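Local coordinates for STIL N-terminal domain-containing protein (Trichoplax adhaerens, PDB 5OI9) that probably acts in centriole assembly as a STIL relative, whose N-terminal domain may, as in STIL, take part in CEP85 binding, at residues Asp19-His30 with Val191-Leu202. Residues are numbered along the deposited sequence; the frame is centred on the assembly and turned at random. Where two conformers were deposited one is given.
Sequences DSKAQGEQEELH and VPSALITAVPIL
Glu-27 and Ala-198 form a hydrogen-bonded antiparallel pair, and Leu-29 with Ile-196 forms the next. Four backbone bonds join strands 27-29 and 196-200. The longest runs from Ile-196 N to Leu-29 O, 3.1 Å. CA-H...O contacts fill in between, such as Glu-28 CA to Ile-196 O at 3.5 Å. Ahead of strand 27-29, the loop at 23-26 bows round Pro-200, whose CD lies 3.3 Å from Glu-25 O. Gln-23 N bonds to Pro-200 O in a nearly straight bond of 2.8 Å (169°).

At the other end His-30 reaches past the strand. With CG swung anti to the backbone N (chi1 -173°), the ring extends toward Pro-192, and NE2 donates to Pro-192 O at 2.8 Å. Ala-194 O lies at the ring edge near CD2. ND1 accepts from Leu-32 N, so both ring nitrogens are used and the ring's rotation is fixed. Trp-273 of helix 270-281 also meets this ring and donates to Ala-194 O.

Side chains also pack along the strands. Leu-29 CD1 comes 4.1 Å from Ala-198 CB, on the face that also carries Ile-196, which packs on helix 270-281. On the side of Thr-197, the Gln-26 amide lies across the methyls of Thr-197 and Val-199, with OE1 3.4 Å from Thr-197 CG2. Ala-22 CB meets Val-199 CG1 at 3.6 Å. Gln-23, bent at chi2 (-63°), lays its amide against Leu-202.

One water bridges Asp-19 O and Leu-202 O. A second accepts from Leu-202 N. Asp-19 OD1 receives Lys-21 N in an Asx turn.

Strand 27-29 is an edge strand of its mixed sheet within the chain. Backbone bonds thus set its register, while His-30 ties its end to the last residue of strand 180-192, which belongs to another sheet.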
loop_
_atom_site.group_PDB
_atom_site.type_symbol
_atom_site.label_atom_id
_atom_site.label_comp_id
_atom_site.label_asym_id
_atom_site.label_seq_id
_atom_site.Cartn_x
_atom_site.Cartn_y
_atom_site.Cartn_z
ATOM N N ASP A 19 17.912 12.293 22.997
ATOM C CA ASP A 19 17.040 13.250 23.667
ATOM C C ASP A 19 15.691 13.293 22.959
ATOM O O ASP A 19 15.629 13.489 21.742
ATOM C CB ASP A 19 17.680 14.639 23.685
ATOM C CG ASP A 19 16.804 15.677 24.357
ATOM O OD1 ASP A 19 15.932 15.298 25.167
ATOM O OD2 ASP A 19 16.983 16.878 24.066
ATOM N N SER A 20 14.616 13.120 23.726
ATOM C CA SER A 20 13.273 13.012 23.173
ATOM C C SER A 20 12.466 14.299 23.280
ATOM O O SER A 20 11.274 14.291 22.957
ATOM C CB SER A 20 12.512 11.875 23.860
ATOM O OG SER A 20 13.006 10.613 23.447
ATOM N N LYS A 21 13.076 15.396 23.727
ATOM C CA LYS A 21 12.344 16.651 23.852
ATOM C C LYS A 21 11.821 17.099 22.492
ATOM O O LYS A 21 12.566 17.148 21.510
ATOM C CB LYS A 21 13.238 17.734 24.458
ATOM C CG LYS A 21 12.530 19.066 24.661
ATOM C CD LYS A 21 13.442 20.100 25.302
ATOM C CE LYS A 21 12.714 21.423 25.508
ATOM N NZ LYS A 21 13.581 22.443 26.161
ATOM N N ALA A 22 10.531 17.422 22.443
ATOM C CA ALA A 22 9.901 17.825 21.192
ATOM C C ALA A 22 10.466 19.156 20.713
ATOM O O ALA A 22 10.458 20.149 21.447
ATOM C CB ALA A 22 8.387 17.925 21.369
ATOM N N GLN A 23 10.958 19.172 19.475
ATOM C CA GLN A 23 11.491 20.378 18.859
ATOM C C GLN A 23 10.536 20.977 17.834
ATOM O O GLN A 23 10.934 21.862 17.072
ATOM C CB GLN A 23 12.843 20.082 18.209
ATOM C CG GLN A 23 13.887 19.544 19.177
ATOM C CD GLN A 23 14.245 20.540 20.268
ATOM O OE1 GLN A 23 14.080 21.748 20.103
ATOM N NE2 GLN A 23 14.737 20.033 21.392
ATOM N N GLY A 24 9.294 20.516 17.803
ATOM C CA GLY A 24 8.317 21.038 16.867
ATOM C C GLY A 24 6.988 20.353 17.082
ATOM O O GLY A 24 6.842 19.483 17.946
ATOM N N GLU A 25 6.012 20.768 16.278
ATOM C CA GLU A 25 4.677 20.193 16.361
ATOM C C GLU A 25 4.710 18.691 16.105
ATOM O O GLU A 25 5.454 18.206 15.248
ATOM C CB GLU A 25 3.749 20.863 15.348
ATOM C CG GLU A 25 2.819 21.907 15.928
ATOM C CD GLU A 25 1.882 22.484 14.883
ATOM O OE1 GLU A 25 2.136 22.276 13.678
ATOM O OE2 GLU A 25 0.891 23.140 15.267
ATOM N N GLN A 26 3.900 17.956 16.862
ATOM C CA GLN A 26 3.642 16.563 16.532
ATOM C C GLN A 26 2.998 16.460 15.155
ATOM O O GLN A 26 2.282 17.361 14.711
ATOM C CB GLN A 26 2.721 15.916 17.565
ATOM C CG GLN A 26 3.357 15.593 18.892
ATOM C CD GLN A 26 2.561 14.557 19.658
ATOM O OE1 GLN A 26 1.424 14.247 19.301
ATOM N NE2 GLN A 26 3.158 14.004 20.709
ATOM N N GLU A 27 3.255 15.346 14.480
ATOM C CA GLU A 27 2.607 15.035 13.215
ATOM C C GLU A 27 1.979 13.654 13.311
ATOM O O GLU A 27 2.534 12.751 13.945
ATOM C CB GLU A 27 3.597 15.084 12.041
ATOM C CG GLU A 27 4.384 16.384 11.921
ATOM C CD GLU A 27 3.580 17.514 11.303
ATOM O OE1 GLU A 27 4.031 18.675 11.384
ATOM O OE2 GLU A 27 2.502 17.244 10.732
ATOM N N GLU A 28 0.815 13.499 12.691
ATOM C CA GLU A 28 0.130 12.216 12.613
ATOM C C GLU A 28 0.273 11.684 11.195
ATOM O O GLU A 28 -0.144 12.343 10.236
ATOM C CB GLU A 28 -1.340 12.353 12.999
ATOM C CG GLU A 28 -1.564 12.753 14.448
ATOM C CD GLU A 28 -3.014 13.089 14.742
ATOM O OE1 GLU A 28 -3.787 13.294 13.780
ATOM O OE2 GLU A 28 -3.382 13.148 15.935
ATOM N N LEU A 29 0.860 10.501 11.066
ATOM C CA LEU A 29 1.142 9.895 9.773
ATOM C C LEU A 29 0.142 8.784 9.487
ATOM O O LEU A 29 -0.213 8.007 10.381
ATOM C CB LEU A 29 2.570 9.339 9.733
ATOM C CG LEU A 29 3.683 10.287 10.197
ATOM C CD1 LEU A 29 5.056 9.637 10.057
ATOM C CD2 LEU A 29 3.630 11.603 9.428
ATOM N N HIS A 30 -0.316 8.718 8.239
ATOM C CA HIS A 30 -1.141 7.609 7.780
ATOM C C HIS A 30 -1.070 7.541 6.263
ATOM O O HIS A 30 -0.774 8.535 5.593
ATOM C CB HIS A 30 -2.597 7.735 8.242
ATOM C CG HIS A 30 -3.430 6.532 7.918
ATOM N ND1 HIS A 30 -4.200 6.445 6.778
ATOM C CD2 HIS A 30 -3.591 5.358 8.572
ATOM C CE1 HIS A 30 -4.810 5.272 6.750
ATOM N NE2 HIS A 30 -4.455 4.593 7.826
ATOM N N VAL A 191 -7.355 -0.979 4.766
ATOM C CA VAL A 191 -6.078 -0.339 5.077
ATOM C C VAL A 191 -5.896 -0.356 6.589
ATOM O O VAL A 191 -6.870 -0.122 7.321
ATOM C CB VAL A 191 -6.025 1.093 4.522
ATOM C CG1 VAL A 191 -4.758 1.804 4.976
ATOM C CG2 VAL A 191 -6.114 1.081 3.004
ATOM N N PRO A 192 -4.698 -0.633 7.106
ATOM C CA PRO A 192 -4.486 -0.509 8.550
ATOM C C PRO A 192 -4.769 0.914 8.998
ATOM O O PRO A 192 -4.401 1.882 8.327
ATOM C CB PRO A 192 -3.009 -0.877 8.729
ATOM C CG PRO A 192 -2.678 -1.706 7.545
ATOM C CD PRO A 192 -3.513 -1.176 6.419
ATOM N N SER A 193 -5.453 1.038 10.129
ATOM C CA SER A 193 -5.853 2.347 10.618
ATOM C C SER A 193 -4.796 3.014 11.487
ATOM O O SER A 193 -4.899 4.216 11.730
ATOM C CB SER A 193 -7.161 2.239 11.407
ATOM O OG SER A 193 -6.998 1.415 12.543
ATOM N N ALA A 194 -3.779 2.279 11.929
ATOM C CA ALA A 194 -2.823 2.795 12.906
ATOM C C ALA A 194 -2.255 4.150 12.497
ATOM O O ALA A 194 -1.744 4.319 11.386
ATOM C CB ALA A 194 -1.686 1.789 13.094
ATOM N N LEU A 195 -2.358 5.119 13.405
ATOM C CA LEU A 195 -1.714 6.416 13.246
ATOM C C LEU A 195 -0.337 6.387 13.898
ATOM O O LEU A 195 -0.197 5.959 15.047
ATOM C CB LEU A 195 -2.552 7.528 13.877
ATOM C CG LEU A 195 -3.908 7.895 13.275
ATOM C CD1 LEU A 195 -4.491 9.101 14.000
ATOM C CD2 LEU A 195 -3.786 8.168 11.785
ATOM N N ILE A 196 0.672 6.849 13.168
ATOM C CA ILE A 196 2.015 7.002 13.715
ATOM C C ILE A 196 2.167 8.435 14.210
ATOM O O ILE A 196 2.030 9.385 13.432
ATOM C CB ILE A 196 3.091 6.667 12.670
ATOM C CG1 ILE A 196 2.982 5.206 12.227
ATOM C CG2 ILE A 196 4.479 6.961 13.225
ATOM C CD1 ILE A 196 3.269 4.213 13.322
ATOM N N THR A 197 2.431 8.590 15.505
ATOM C CA THR A 197 2.759 9.893 16.068
ATOM C C THR A 197 4.242 10.174 15.855
ATOM O O THR A 197 5.091 9.359 16.225
ATOM C CB THR A 197 2.428 9.936 17.559
ATOM O OG1 THR A 197 1.064 9.545 17.764
ATOM C CG2 THR A 197 2.639 11.337 18.115
ATOM N N ALA A 198 4.556 11.324 15.260
ATOM C CA ALA A 198 5.930 11.681 14.936
ATOM C C ALA A 198 6.276 13.026 15.560
ATOM O O ALA A 198 5.538 14.001 15.393
ATOM C CB ALA A 198 6.146 11.729 13.421
ATOM N N VAL A 199 7.407 13.074 16.254
ATOM C CA VAL A 199 7.848 14.249 16.995
ATOM C C VAL A 199 9.231 14.640 16.485
ATOM O O VAL A 199 10.140 13.811 16.508
ATOM C CB VAL A 199 7.894 13.994 18.512
ATOM C CG1 VAL A 199 8.666 15.091 19.209
ATOM C CG2 VAL A 199 6.487 13.880 19.078
ATOM N N PRO A 200 9.437 15.876 16.035
ATOM C CA PRO A 200 10.790 16.296 15.650
ATOM C C PRO A 200 11.689 16.393 16.873
ATOM O O PRO A 200 11.290 16.916 17.917
ATOM C CB PRO A 200 10.572 17.674 15.005
ATOM C CG PRO A 200 9.082 17.841 14.866
ATOM C CD PRO A 200 8.462 16.969 15.910
ATOM N N ILE A 201 12.912 15.876 16.743
ATOM C CA ILE A 201 13.872 15.848 17.839
ATOM C C ILE A 201 15.211 16.396 17.354
ATOM O O ILE A 201 15.435 16.595 16.159
ATOM C CB ILE A 201 14.058 14.432 18.426
ATOM C CG1 ILE A 201 14.679 13.498 17.386
ATOM C CG2 ILE A 201 12.731 13.876 18.922
ATOM C CD1 ILE A 201 15.023 12.128 17.928
ATOM N N LEU A 202 16.106 16.632 18.313
ATOM C CA LEU A 202 17.438 17.128 18.008
ATOM C C LEU A 202 18.250 16.067 17.263
ATOM O O LEU A 202 18.016 14.868 17.429
ATOM C CB LEU A 202 18.165 17.530 19.289
ATOM C CG LEU A 202 17.646 18.762 20.034
ATOM C CD1 LEU A 202 18.348 18.908 21.374
ATOM C CD2 LEU A 202 17.834 20.015 19.195
HETATM O O HOH W 1 17.699 13.783 19.840
HETATM O O HOH W 2 15.203 16.469 21.206
#